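Local coordinates for protein ADP-ribose pyrophosphatase MutT (Rickettsia felis, PDB 4KYX) that probably hydrolyses ADP-ribose or oxidised nucleoside triphosphates such as 8-oxo-dGTP, as a magnesium-dependent member of the Nudix pyrophosphatase family, at residues A[19-24]-A[117-122]; A[28-33]-A[124-129]; A[12-17]-A[46-51]; A[77-82]-A[90-95]. One frame throughout, in Å; residues are numbered along the deposited sequence. Where two conformers were deposited one is given.

The four contacts all belong to one Nudix domain and fall into two pairs. Interactions 3 and 4 lie on the mixed sheet, their centres about 9 Å apart, and both also touch the second subunit. Interactions 1 and 2, likewise about 9 Å between centres, gather around the antiparallel sheet that holds strands 28-34 and 116-120. Strand 14-22 serves both interaction 3 and interaction 1, whose centres are about 22 Å apart on opposite sides of the chain's centre. Along the chain, interaction 3 closes before interaction 4 opens, while 117-122 and 124-129 return late to meet 19-24 and 28-33: interaction 1 joins the two sheets, and 124-129 covers strand 28-34.

Interaction 1 (A[19-24]-A[117-122]); sequences ILIFNN and WQWFAL
N23 lies over one face of the W119 indole, a CH-pi contact that joins the two sheets of the Nudix fold: 19-24 comes from the mixed sheet and 117-122 from the antiparallel one. N23 CB sits 3.7 Å from the centroid of the six-membered ring of W119 and only 13° off the ring normal. The amide follows over the same ring system, with N23 ND2 3.4 Å from W119 CD2, an atom shared by the two rings, and the amide plane tilted 31° from the indole. CG of N23 stands between the backbone N and the carbonyl carbon (chi1 69°), which brings it, and the amide it carries, over the ring; the two side chains slide past each other in opposite directions. At the rim of the indole, W119 CZ3 comes 3.5 Å from I21 O, which lies near the ring plane, while I21 CG2 touches W119 CH2 at 4.1 Å. A second, smaller contact forms where the F22 ring presents its edge to L122: F22 CE2 and L122 CD1 are 4.1 Å apart, with the side chains crossing at about a right angle. Further out, N23 ND2 is hydrogen-bonded to E27 OE1 and N23 OD1 weakly to R25 N, so the asparagine is anchored in the connection from strand 14-22 to strand 28-34. L29 of the latter strand also packs on W119. The backbone N of W119 gives a 2.7 Å hydrogen bond to Q118 OE1, in the carbonyl plane and on a lone pair.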
loop_
_atom_site.group_PDB
_atom_site.type_symbol
_atom_site.label_atom_id
_atom_site.label_comp_id
_atom_site.label_asym_id
_atom_site.label_seq_id
_atom_site.Cartn_x
_atom_site.Cartn_y
_atom_site.Cartn_z
ATOM N N ILE A 19 7.171 -10.616 -1.521
ATOM C CA ILE A 19 8.122 -10.984 -0.492
ATOM C C ILE A 19 9.553 -11.173 -0.996
ATOM O O ILE A 19 9.803 -11.984 -1.895
ATOM C CB ILE A 19 7.697 -12.276 0.192
ATOM C CG1 ILE A 19 6.212 -12.142 0.598
ATOM C CG2 ILE A 19 8.585 -12.479 1.417
ATOM C CD1 ILE A 19 5.225 -12.734 -0.402
ATOM N N LEU A 20 10.479 -10.392 -0.459
ATOM C CA LEU A 20 11.886 -10.650 -0.659
ATOM C C LEU A 20 12.317 -11.685 0.387
ATOM O O LEU A 20 12.540 -11.374 1.533
ATOM C CB LEU A 20 12.739 -9.413 -0.562
ATOM C CG LEU A 20 12.259 -8.177 -1.316
ATOM C CD1 LEU A 20 13.340 -7.092 -1.296
ATOM C CD2 LEU A 20 11.949 -8.586 -2.740
ATOM N N ILE A 21 12.503 -12.920 -0.085
ATOM C CA ILE A 21 12.870 -14.039 0.753
ATOM C C ILE A 21 14.373 -14.172 0.668
ATOM O O ILE A 21 14.947 -14.274 -0.454
ATOM C CB ILE A 21 12.317 -15.376 0.249
ATOM C CG1 ILE A 21 10.813 -15.332 0.063
ATOM C CG2 ILE A 21 12.686 -16.488 1.223
ATOM C CD1 ILE A 21 10.331 -16.427 -0.853
ATOM N N PHE A 22 14.997 -14.145 1.844
ATOM C CA PHE A 22 16.449 -14.248 1.969
ATOM C C PHE A 22 16.889 -15.579 2.511
ATOM O O PHE A 22 16.212 -16.188 3.336
ATOM C CB PHE A 22 17.009 -13.181 2.881
ATOM C CG PHE A 22 17.018 -11.813 2.298
ATOM C CD1 PHE A 22 15.857 -11.094 2.127
ATOM C CD2 PHE A 22 18.212 -11.210 1.948
ATOM C CE1 PHE A 22 15.882 -9.823 1.585
ATOM C CE2 PHE A 22 18.237 -9.928 1.428
ATOM C CZ PHE A 22 17.075 -9.231 1.243
ATOM N N ASN A 23 18.045 -16.042 2.048
ATOM C CA ASN A 23 18.670 -17.275 2.574
ATOM C C ASN A 23 19.776 -16.926 3.575
ATOM O O ASN A 23 19.982 -15.772 3.866
ATOM C CB ASN A 23 19.148 -18.217 1.425
ATOM C CG ASN A 23 20.329 -17.677 0.616
ATOM O OD1 ASN A 23 20.986 -16.675 0.939
ATOM N ND2 ASN A 23 20.576 -18.340 -0.488
ATOM N N ASN A 24 20.502 -17.917 4.100
ATOM C CA ASN A 24 21.630 -17.632 4.997
ATOM C C ASN A 24 22.809 -16.798 4.426
ATOM O O ASN A 24 23.563 -16.170 5.184
ATOM C CB ASN A 24 22.141 -18.955 5.573
ATOM C CG ASN A 24 21.049 -19.695 6.359
ATOM O OD1 ASN A 24 20.081 -19.075 6.817
ATOM N ND2 ASN A 24 21.201 -21.008 6.524
ATOM N N TRP A 117 12.736 -21.341 -9.577
ATOM C CA TRP A 117 13.188 -20.384 -8.579
ATOM C C TRP A 117 14.707 -20.478 -8.507
ATOM O O TRP A 117 15.268 -21.546 -8.822
ATOM C CB TRP A 117 12.581 -20.741 -7.234
ATOM C CG TRP A 117 11.062 -20.571 -7.199
ATOM C CD1 TRP A 117 10.145 -21.527 -7.462
ATOM C CD2 TRP A 117 10.322 -19.390 -6.906
ATOM N NE1 TRP A 117 8.902 -21.030 -7.379
ATOM C CE2 TRP A 117 8.970 -19.726 -6.988
ATOM C CE3 TRP A 117 10.677 -18.067 -6.639
ATOM C CZ2 TRP A 117 7.972 -18.804 -6.813
ATOM C CZ3 TRP A 117 9.688 -17.170 -6.380
ATOM C CH2 TRP A 117 8.351 -17.533 -6.485
ATOM N N GLN A 118 15.365 -19.384 -8.135
ATOM C CA GLN A 118 16.799 -19.389 -7.851
ATOM C C GLN A 118 17.180 -18.238 -6.906
ATOM O O GLN A 118 16.450 -17.256 -6.776
ATOM C CB GLN A 118 17.578 -19.329 -9.173
ATOM C CG GLN A 118 19.090 -19.238 -9.080
ATOM C CD GLN A 118 19.712 -20.418 -8.349
ATOM O OE1 GLN A 118 19.471 -20.626 -7.141
ATOM N NE2 GLN A 118 20.530 -21.165 -9.048
ATOM N N TRP A 119 18.273 -18.437 -6.175
ATOM C CA TRP A 119 18.850 -17.433 -5.260
ATOM C C TRP A 119 19.791 -16.513 -6.039
ATOM O O TRP A 119 20.603 -17.001 -6.849
ATOM C CB TRP A 119 19.591 -18.153 -4.148
ATOM C CG TRP A 119 18.689 -19.063 -3.347
ATOM C CD1 TRP A 119 18.612 -20.411 -3.435
ATOM C CD2 TRP A 119 17.723 -18.666 -2.339
ATOM N NE1 TRP A 119 17.676 -20.897 -2.531
ATOM C CE2 TRP A 119 17.134 -19.850 -1.835
ATOM C CE3 TRP A 119 17.382 -17.461 -1.761
ATOM C CZ2 TRP A 119 16.158 -19.835 -0.853
ATOM C CZ3 TRP A 119 16.420 -17.443 -0.805
ATOM C CH2 TRP A 119 15.820 -18.611 -0.344
ATOM N N PHE A 120 19.719 -15.223 -5.790
ATOM C CA PHE A 120 20.544 -14.206 -6.462
ATOM C C PHE A 120 21.139 -13.261 -5.451
ATOM O O PHE A 120 20.434 -12.800 -4.541
ATOM C CB PHE A 120 19.708 -13.371 -7.412
ATOM C CG PHE A 120 19.192 -14.140 -8.590
ATOM C CD1 PHE A 120 17.972 -14.763 -8.523
ATOM C CD2 PHE A 120 19.929 -14.229 -9.757
ATOM C CE1 PHE A 120 17.468 -15.450 -9.600
ATOM C CE2 PHE A 120 19.440 -14.947 -10.846
ATOM C CZ PHE A 120 18.215 -15.581 -10.769
ATOM N N ALA A 121 22.427 -12.947 -5.629
ATOM C CA ALA A 121 23.062 -11.921 -4.839
ATOM C C ALA A 121 22.458 -10.589 -5.260
ATOM O O ALA A 121 22.117 -10.379 -6.435
ATOM C CB ALA A 121 24.587 -11.963 -5.070
ATOM N N LEU A 122 22.315 -9.689 -4.294
ATOM C CA LEU A 122 21.759 -8.389 -4.565
ATOM C C LEU A 122 22.604 -7.546 -5.491
ATOM O O LEU A 122 22.093 -6.626 -6.075
ATOM C CB LEU A 122 21.506 -7.637 -3.274
ATOM C CG LEU A 122 20.289 -8.059 -2.454
ATOM C CD1 LEU A 122 20.428 -7.472 -1.062
ATOM C CD2 LEU A 122 18.994 -7.546 -3.095
#

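Interaction 2 (A[28-33]-A[124-129]); sequences ILLGKR and NLPSNL
I28 holds CG1 between its backbone N and carbonyl carbon (chi1 60°), and the chain then runs extended (chi2 171°) to carry CD1 against L125. L125, for its part, has CG anti to the carbonyl carbon (chi1 -67°), and its methyl ends come nearer the strand than its CB direction alone would suggest. The result is a methyl-to-methyl meeting, I28 CD1 to L125 CD2 at 3.6 Å, between side chains that cross at about a right angle. L30, two residues on and pointing toward the loop as well, puts one methyl among three partners. Its CD1 rests 3.9 Å from P126 CD, on the proline ring, and 4.2 Å from L125 CD2. The third partner is L129, whose CD2 lies 4.2 Å from L30 CD1. Nothing polar takes part across this contact, which is plain apolar packing of a loop against one face of a strand. N128, the centre of an inverse gamma turn, bends the loop just before L129. Strand 28-34 is the middle of the antiparallel sheet, between 40-43 and 116-120; helix 131-137 completes the cluster with L133 on L30 and I137 on L125 and L129, while P126 also packs on F120 and Y42.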
loop_
_atom_site.group_PDB
_atom_site.type_symbol
_atom_site.label_atom_id
_atom_site.label_comp_id
_atom_site.label_asym_id
_atom_site.label_seq_id
_atom_site.Cartn_x
_atom_site.Cartn_y
_atom_site.Cartn_z
ATOM N N ILE A 28 18.587 -13.335 -2.378
ATOM C CA ILE A 28 17.125 -13.275 -2.495
ATOM C C ILE A 28 16.613 -14.238 -3.556
ATOM O O ILE A 28 17.301 -14.577 -4.580
ATOM C CB ILE A 28 16.618 -11.870 -2.824
ATOM C CG1 ILE A 28 17.209 -11.424 -4.159
ATOM C CG2 ILE A 28 16.984 -10.903 -1.715
ATOM C CD1 ILE A 28 16.588 -10.142 -4.643
ATOM N N LEU A 29 15.418 -14.736 -3.306
ATOM C CA LEU A 29 14.830 -15.776 -4.143
ATOM C C LEU A 29 14.008 -15.055 -5.200
ATOM O O LEU A 29 13.190 -14.215 -4.868
ATOM C CB LEU A 29 13.924 -16.703 -3.314
ATOM C CG LEU A 29 13.471 -17.948 -4.097
ATOM C CD1 LEU A 29 14.656 -18.912 -4.141
ATOM C CD2 LEU A 29 12.231 -18.638 -3.576
ATOM N N LEU A 30 14.231 -15.387 -6.458
ATOM C CA LEU A 30 13.411 -14.896 -7.556
ATOM C C LEU A 30 12.941 -16.047 -8.407
ATOM O O LEU A 30 13.688 -17.070 -8.632
ATOM C CB LEU A 30 14.169 -13.889 -8.427
ATOM C CG LEU A 30 14.690 -12.603 -7.736
ATOM C CD1 LEU A 30 15.523 -11.827 -8.736
ATOM C CD2 LEU A 30 13.583 -11.760 -7.143
ATOM N N GLY A 31 11.727 -15.857 -8.953
ATOM C CA GLY A 31 11.048 -16.825 -9.813
ATOM C C GLY A 31 11.007 -16.364 -11.238
ATOM O O GLY A 31 10.591 -15.208 -11.508
ATOM N N LYS A 32 11.512 -17.202 -12.133
ATOM C CA LYS A 32 11.443 -16.919 -13.563
ATOM C C LYS A 32 10.088 -17.259 -14.174
ATOM O O LYS A 32 9.588 -18.386 -14.067
ATOM C CB LYS A 32 12.572 -17.575 -14.383
ATOM C CG LYS A 32 12.752 -16.929 -15.784
ATOM C CD LYS A 32 13.878 -17.518 -16.596
ATOM C CE LYS A 32 13.581 -19.008 -16.938
ATOM N NZ LYS A 32 14.528 -19.532 -17.925
ATOM N N ARG A 33 9.482 -16.246 -14.819
ATOM C CA ARG A 33 8.281 -16.446 -15.611
ATOM C C ARG A 33 8.608 -16.265 -17.110
ATOM O O ARG A 33 9.308 -15.310 -17.489
ATOM C CB ARG A 33 7.161 -15.465 -15.146
ATOM N N ASN A 124 24.004 -8.942 -8.103
ATOM C CA ASN A 124 23.983 -9.719 -9.313
ATOM C C ASN A 124 22.555 -10.048 -9.732
ATOM O O ASN A 124 22.293 -11.149 -10.197
ATOM C CB ASN A 124 24.773 -11.011 -9.081
ATOM C CG ASN A 124 24.953 -11.832 -10.335
ATOM O OD1 ASN A 124 25.114 -11.306 -11.418
ATOM N ND2 ASN A 124 24.955 -13.144 -10.177
ATOM N N LEU A 125 21.620 -9.107 -9.555
ATOM C CA LEU A 125 20.242 -9.344 -9.963
ATOM C C LEU A 125 20.094 -9.367 -11.481
ATOM O O LEU A 125 20.844 -8.709 -12.220
ATOM C CB LEU A 125 19.273 -8.302 -9.375
ATOM C CG LEU A 125 19.059 -8.311 -7.875
ATOM C CD1 LEU A 125 17.895 -7.392 -7.522
ATOM C CD2 LEU A 125 18.832 -9.726 -7.364
ATOM N N PRO A 126 19.136 -10.160 -11.969
ATOM C CA PRO A 126 18.829 -10.088 -13.394
ATOM C C PRO A 126 18.287 -8.734 -13.773
ATOM O O PRO A 126 17.814 -7.996 -12.915
ATOM C CB PRO A 126 17.777 -11.181 -13.600
ATOM C CG PRO A 126 17.677 -11.943 -12.328
ATOM C CD PRO A 126 18.499 -11.295 -11.273
ATOM N N SER A 127 18.383 -8.393 -15.056
ATOM C CA SER A 127 17.921 -7.101 -15.555
ATOM C C SER A 127 16.448 -7.011 -15.752
ATOM O O SER A 127 15.856 -5.942 -15.565
ATOM C CB SER A 127 18.525 -6.828 -16.961
ATOM O OG SER A 127 19.586 -5.937 -16.823
ATOM N N ASN A 128 15.891 -8.124 -16.213
ATOM C CA ASN A 128 14.507 -8.261 -16.612
ATOM C C ASN A 128 13.612 -8.581 -15.391
ATOM O O ASN A 128 13.132 -9.678 -15.221
ATOM C CB ASN A 128 14.388 -9.400 -17.647
ATOM C CG ASN A 128 15.283 -10.612 -17.333
ATOM O OD1 ASN A 128 16.450 -10.480 -16.894
ATOM N ND2 ASN A 128 14.774 -11.800 -17.634
ATOM N N LEU A 129 13.445 -7.603 -14.536
ATOM C CA LEU A 129 12.653 -7.763 -13.346
ATOM C C LEU A 129 11.194 -7.298 -13.537
ATOM O O LEU A 129 10.947 -6.273 -14.177
ATOM C CB LEU A 129 13.320 -6.940 -12.263
ATOM C CG LEU A 129 14.746 -7.327 -11.917
ATOM C CD1 LEU A 129 15.180 -6.445 -10.773
ATOM C CD2 LEU A 129 14.903 -8.797 -11.544
#

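Interaction 3 (A[12-17]-A[46-51]); sequences HPRIGI and GGHLEF
I17 and G47 form an antiparallel hydrogen-bonded pair, I17 N to G47 O at 2.7 Å and G47 N to I17 O at 3.0 Å, where strands 14-17 and 46-48 run at 158° to each other. Past the non-hydrogen-bonded pair of G16 and H48, L49 N continues the pairing with a bond to I15 O at 3.1 Å. G46 brings its CA to 3.0 Å from I17 O, an approach made with backbone angles suited to glycine. Among the side chains, R14 lays its guanidinium flat on the H48 ring, centres 4.0 Å apart and planes 20° apart. The overlap is offset: R14 NH2 stands over the ring at 3.5 Å from H48 CD2. A water helps fix the guanidinium, accepting from R14 NH2 and donating to both I15 O and L49 O. On the other side of the strand, L49 CB meets I15 CG2 at 4.0 Å, the two side chains side by side. G47 opens the Nudix box, the family's loop-helix-loop signature, which runs into helix 55-67. That helix covers I17 and L49 through C58, and its E66 bonds to G46 N; strand 89-99 pairs with the far edge of strand 14-22, its Y91 OH hydrogen-bonded to H48 NE2.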
loop_
_atom_site.group_PDB
_atom_site.type_symbol
_atom_site.label_atom_id
_atom_site.label_comp_id
_atom_site.label_asym_id
_atom_site.label_seq_id
_atom_site.Cartn_x
_atom_site.Cartn_y
_atom_site.Cartn_z
ATOM N N HIS A 12 -11.122 -1.773 -10.363
ATOM C CA HIS A 12 -10.504 -1.185 -9.182
ATOM C C HIS A 12 -9.002 -1.559 -9.022
ATOM O O HIS A 12 -8.590 -2.689 -9.310
ATOM C CB HIS A 12 -11.261 -1.669 -7.939
ATOM C CG HIS A 12 -12.697 -1.241 -7.901
ATOM N ND1 HIS A 12 -13.694 -2.023 -7.358
ATOM C CD2 HIS A 12 -13.303 -0.112 -8.342
ATOM C CE1 HIS A 12 -14.847 -1.385 -7.445
ATOM N NE2 HIS A 12 -14.637 -0.217 -8.034
ATOM N N PRO A 13 -8.192 -0.618 -8.506
ATOM C CA PRO A 13 -6.843 -0.941 -8.048
ATOM C C PRO A 13 -6.831 -2.143 -7.070
ATOM O O PRO A 13 -7.689 -2.244 -6.191
ATOM C CB PRO A 13 -6.420 0.357 -7.323
ATOM C CG PRO A 13 -7.213 1.414 -7.977
ATOM C CD PRO A 13 -8.544 0.792 -8.220
ATOM N N ARG A 14 -5.858 -3.023 -7.231
ATOM C CA ARG A 14 -5.761 -4.205 -6.388
ATOM C C ARG A 14 -4.542 -4.192 -5.504
ATOM O O ARG A 14 -3.573 -3.578 -5.831
ATOM C CB ARG A 14 -5.729 -5.420 -7.298
ATOM C CG ARG A 14 -6.949 -5.568 -8.191
ATOM C CD ARG A 14 -8.111 -6.320 -7.529
ATOM N NE ARG A 14 -7.735 -7.288 -6.479
ATOM C CZ ARG A 14 -7.643 -8.612 -6.590
ATOM N NH1 ARG A 14 -7.833 -9.259 -7.748
ATOM N NH2 ARG A 14 -7.329 -9.307 -5.502
ATOM N N ILE A 15 -4.540 -4.956 -4.417
ATOM C CA ILE A 15 -3.425 -4.946 -3.546
ATOM C C ILE A 15 -2.673 -6.275 -3.681
ATOM O O ILE A 15 -3.237 -7.345 -3.507
ATOM C CB ILE A 15 -3.831 -4.741 -2.088
ATOM C CG1 ILE A 15 -4.507 -3.369 -1.919
ATOM C CG2 ILE A 15 -2.609 -4.937 -1.211
ATOM C CD1 ILE A 15 -5.644 -3.297 -0.926
ATOM N N GLY A 16 -1.388 -6.152 -3.947
ATOM C CA GLY A 16 -0.487 -7.277 -4.127
ATOM C C GLY A 16 0.503 -7.261 -2.976
ATOM O O GLY A 16 0.898 -6.209 -2.473
ATOM N N ILE A 17 0.970 -8.429 -2.574
ATOM C CA ILE A 17 2.001 -8.547 -1.577
ATOM C C ILE A 17 3.217 -9.148 -2.303
ATOM O O ILE A 17 3.097 -10.220 -2.917
ATOM C CB ILE A 17 1.524 -9.480 -0.418
ATOM C CG1 ILE A 17 0.337 -8.927 0.387
ATOM C CG2 ILE A 17 2.699 -9.932 0.438
ATOM C CD1 ILE A 17 0.421 -7.524 0.870
ATOM N N GLY A 46 4.905 -13.921 -4.062
ATOM C CA GLY A 46 3.801 -13.038 -3.697
ATOM C C GLY A 46 2.576 -13.240 -4.532
ATOM O O GLY A 46 2.511 -14.145 -5.324
ATOM N N GLY A 47 1.576 -12.420 -4.287
ATOM C CA GLY A 47 0.335 -12.538 -4.959
ATOM C C GLY A 47 -0.639 -11.639 -4.230
ATOM O O GLY A 47 -0.224 -10.680 -3.562
ATOM N N HIS A 48 -1.911 -11.971 -4.327
ATOM C CA HIS A 48 -2.943 -11.025 -3.919
ATOM C C HIS A 48 -3.215 -11.091 -2.424
ATOM O O HIS A 48 -3.303 -12.182 -1.848
ATOM C CB HIS A 48 -4.227 -11.392 -4.620
ATOM C CG HIS A 48 -4.247 -11.012 -6.051
ATOM N ND1 HIS A 48 -4.551 -11.911 -7.045
ATOM C CD2 HIS A 48 -4.030 -9.826 -6.669
ATOM C CE1 HIS A 48 -4.493 -11.312 -8.222
ATOM N NE2 HIS A 48 -4.183 -10.046 -8.025
ATOM N N LEU A 49 -3.378 -9.934 -1.787
ATOM C CA LEU A 49 -3.868 -9.901 -0.403
ATOM C C LEU A 49 -5.308 -10.429 -0.395
ATOM O O LEU A 49 -6.132 -10.007 -1.203
ATOM C CB LEU A 49 -3.843 -8.452 0.133
ATOM C CG LEU A 49 -4.261 -8.290 1.601
ATOM C CD1 LEU A 49 -3.305 -8.964 2.575
ATOM C CD2 LEU A 49 -4.319 -6.819 1.900
ATOM N N GLU A 50 -5.609 -11.367 0.484
ATOM C CA GLU A 50 -6.955 -11.885 0.564
ATOM C C GLU A 50 -7.721 -11.163 1.657
ATOM O O GLU A 50 -7.143 -10.618 2.612
ATOM C CB GLU A 50 -6.984 -13.389 0.833
ATOM C CG GLU A 50 -6.480 -14.221 -0.329
ATOM C CD GLU A 50 -6.457 -15.721 -0.040
ATOM O OE1 GLU A 50 -6.985 -16.153 1.001
ATOM O OE2 GLU A 50 -5.856 -16.461 -0.870
ATOM N N PHE A 51 -9.040 -11.178 1.525
ATOM C CA PHE A 51 -9.894 -10.504 2.505
ATOM C C PHE A 51 -9.597 -11.032 3.906
ATOM O O PHE A 51 -9.573 -12.232 4.119
ATOM C CB PHE A 51 -11.366 -10.729 2.196
ATOM C CG PHE A 51 -12.303 -10.144 3.227
ATOM C CD1 PHE A 51 -12.630 -10.833 4.403
ATOM C CD2 PHE A 51 -12.876 -8.907 3.013
ATOM C CE1 PHE A 51 -13.498 -10.258 5.330
ATOM C CE2 PHE A 51 -13.745 -8.350 3.935
ATOM C CZ PHE A 51 -14.038 -9.029 5.101
HETATM O O HOH W 1 -5.840 -8.256 -3.348
#

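Interaction 4 (A[77-82]-A[90-95]); sequences IAVTND and HYVSIF
V79 and V92 meet methyl to methyl, CG1 to CG1 at 3.7 Å, on one face of the hairpin formed by strands 75-84 and 89-99. I94 lies beside V79, pointing the same way, and its CD1 reaches V79 CG2 at 3.9 Å, so the isoleucine tip and the two valines form one apolar patch. On the reverse face T80 fits between S93 and F95. T80 OG1 stands between the backbone N and the carbonyl carbon (chi1 58°), pressed to 3.2 Å from S93 CB, and donates to D82 OD2 at 3.0 Å, while the F95 ring brings its edge to it, CE2 being 3.8 Å from T80 OG1. At one end a classic beta bulge sets both I77 and A78 against F95: I77 N bonds F95 O at 2.9 Å, and A78 N adds a weak bond to that same oxygen. At the other end N81 curls its amide toward H90, whose ring receives it at the edge. In the conformer given, H90 NE2 donates to N81 OD1 at 2.7 Å, at 157° and in the carbonyl plane. V79 packs on V79 of the second subunit; N81 ND2 bonds E53 O, and H90 ND1 G52 N, both of that subunit. The valine face is thus part of the dimer interface, and H90 ND1 accepting a backbone N-H is consistent with a neutral ring protonated on NE2.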
loop_
_atom_site.group_PDB
_atom_site.type_symbol
_atom_site.label_atom_id
_atom_site.label_comp_id
_atom_site.label_asym_id
_atom_site.label_seq_id
_atom_site.Cartn_x
_atom_site.Cartn_y
_atom_site.Cartn_z
ATOM N N ILE A 77 8.840 -3.236 3.874
ATOM C CA ILE A 77 9.950 -2.549 3.195
ATOM C C ILE A 77 9.495 -1.368 2.324
ATOM O O ILE A 77 10.152 -0.352 2.258
ATOM C CB ILE A 77 10.735 -3.508 2.258
ATOM C CG1 ILE A 77 11.457 -4.616 3.043
ATOM C CG2 ILE A 77 11.731 -2.753 1.371
ATOM C CD1 ILE A 77 12.499 -4.155 4.047
ATOM N N ALA A 78 8.400 -1.549 1.600
ATOM C CA ALA A 78 8.092 -0.587 0.545
ATOM C C ALA A 78 6.697 -0.714 -0.025
ATOM O O ALA A 78 6.035 -1.723 0.140
ATOM C CB ALA A 78 9.114 -0.700 -0.555
ATOM N N VAL A 79 6.224 0.377 -0.620
ATOM C CA VAL A 79 4.980 0.386 -1.390
ATOM C C VAL A 79 5.281 0.913 -2.763
ATOM O O VAL A 79 5.990 1.923 -2.934
ATOM C CB VAL A 79 3.896 1.340 -0.806
ATOM C CG1 VAL A 79 2.606 1.222 -1.618
ATOM C CG2 VAL A 79 3.631 1.021 0.666
ATOM N N THR A 80 4.694 0.258 -3.757
ATOM C CA THR A 80 4.751 0.730 -5.128
ATOM C C THR A 80 3.363 0.815 -5.655
ATOM O O THR A 80 2.500 0.084 -5.212
ATOM C CB THR A 80 5.569 -0.190 -6.058
ATOM O OG1 THR A 80 4.993 -1.492 -6.033
ATOM C CG2 THR A 80 7.001 -0.313 -5.613
ATOM N N ASN A 81 3.171 1.722 -6.610
ATOM C CA ASN A 81 1.893 1.945 -7.242
ATOM C C ASN A 81 2.098 1.881 -8.750
ATOM O O ASN A 81 2.693 2.775 -9.328
ATOM C CB ASN A 81 1.371 3.331 -6.811
ATOM C CG ASN A 81 0.110 3.738 -7.543
ATOM O OD1 ASN A 81 -0.814 2.972 -7.654
ATOM N ND2 ASN A 81 0.093 4.932 -8.072
ATOM N N ASP A 82 1.631 0.807 -9.371
ATOM C CA ASP A 82 1.932 0.556 -10.761
ATOM C C ASP A 82 0.698 0.246 -11.598
ATOM O O ASP A 82 -0.121 -0.581 -11.242
ATOM C CB ASP A 82 2.880 -0.657 -10.836
ATOM C CG ASP A 82 4.083 -0.517 -9.916
ATOM O OD1 ASP A 82 4.849 0.425 -10.153
ATOM O OD2 ASP A 82 4.226 -1.315 -8.967
ATOM N N HIS A 90 -4.181 -2.324 -12.378
ATOM C CA HIS A 90 -3.524 -1.342 -11.539
ATOM C C HIS A 90 -3.310 -2.045 -10.172
ATOM O O HIS A 90 -4.283 -2.462 -9.549
ATOM C CB HIS A 90 -4.471 -0.152 -11.405
ATOM C CG HIS A 90 -3.967 0.948 -10.522
ATOM N ND1 HIS A 90 -4.533 2.198 -10.527
ATOM C CD2 HIS A 90 -2.948 1.006 -9.628
ATOM C CE1 HIS A 90 -3.905 2.979 -9.672
ATOM N NE2 HIS A 90 -2.950 2.282 -9.101
ATOM N N TYR A 91 -2.059 -2.155 -9.731
ATOM C CA TYR A 91 -1.707 -2.788 -8.480
ATOM C C TYR A 91 -0.950 -1.878 -7.575
ATOM O O TYR A 91 -0.025 -1.188 -7.992
ATOM C CB TYR A 91 -0.795 -3.987 -8.730
ATOM C CG TYR A 91 -1.562 -5.155 -9.138
ATOM C CD1 TYR A 91 -2.120 -5.987 -8.196
ATOM C CD2 TYR A 91 -1.745 -5.457 -10.495
ATOM C CE1 TYR A 91 -2.841 -7.105 -8.576
ATOM C CE2 TYR A 91 -2.485 -6.569 -10.886
ATOM C CZ TYR A 91 -3.033 -7.379 -9.918
ATOM O OH TYR A 91 -3.749 -8.496 -10.271
ATOM N N VAL A 92 -1.346 -1.877 -6.315
ATOM C CA VAL A 92 -0.524 -1.326 -5.279
ATOM C C VAL A 92 0.183 -2.517 -4.665
ATOM O O VAL A 92 -0.467 -3.425 -4.125
ATOM C CB VAL A 92 -1.364 -0.518 -4.271
ATOM C CG1 VAL A 92 -0.564 -0.158 -3.042
ATOM C CG2 VAL A 92 -1.892 0.762 -4.943
ATOM N N SER A 93 1.514 -2.563 -4.782
ATOM C CA SER A 93 2.271 -3.668 -4.208
ATOM C C SER A 93 2.852 -3.284 -2.851
ATOM O O SER A 93 3.464 -2.231 -2.700
ATOM C CB SER A 93 3.402 -4.093 -5.113
ATOM O OG SER A 93 2.897 -4.558 -6.374
ATOM N N ILE A 94 2.710 -4.166 -1.891
ATOM C CA ILE A 94 3.337 -4.034 -0.597
ATOM C C ILE A 94 4.446 -5.041 -0.528
ATOM O O ILE A 94 4.204 -6.240 -0.692
ATOM C CB ILE A 94 2.342 -4.385 0.508
ATOM C CG1 ILE A 94 1.083 -3.549 0.337
ATOM C CG2 ILE A 94 2.984 -4.240 1.879
ATOM C CD1 ILE A 94 1.264 -2.102 0.521
ATOM N N PHE A 95 5.665 -4.564 -0.334
ATOM C CA PHE A 95 6.800 -5.472 -0.208
ATOM C C PHE A 95 7.208 -5.657 1.216
ATOM O O PHE A 95 7.271 -4.695 1.992
ATOM C CB PHE A 95 8.001 -4.962 -0.972
ATOM C CG PHE A 95 7.854 -5.116 -2.452
ATOM C CD1 PHE A 95 8.174 -6.292 -3.065
ATOM C CD2 PHE A 95 7.367 -4.047 -3.234
ATOM C CE1 PHE A 95 8.052 -6.443 -4.463
ATOM C CE2 PHE A 95 7.249 -4.209 -4.617
ATOM C CZ PHE A 95 7.587 -5.411 -5.214
#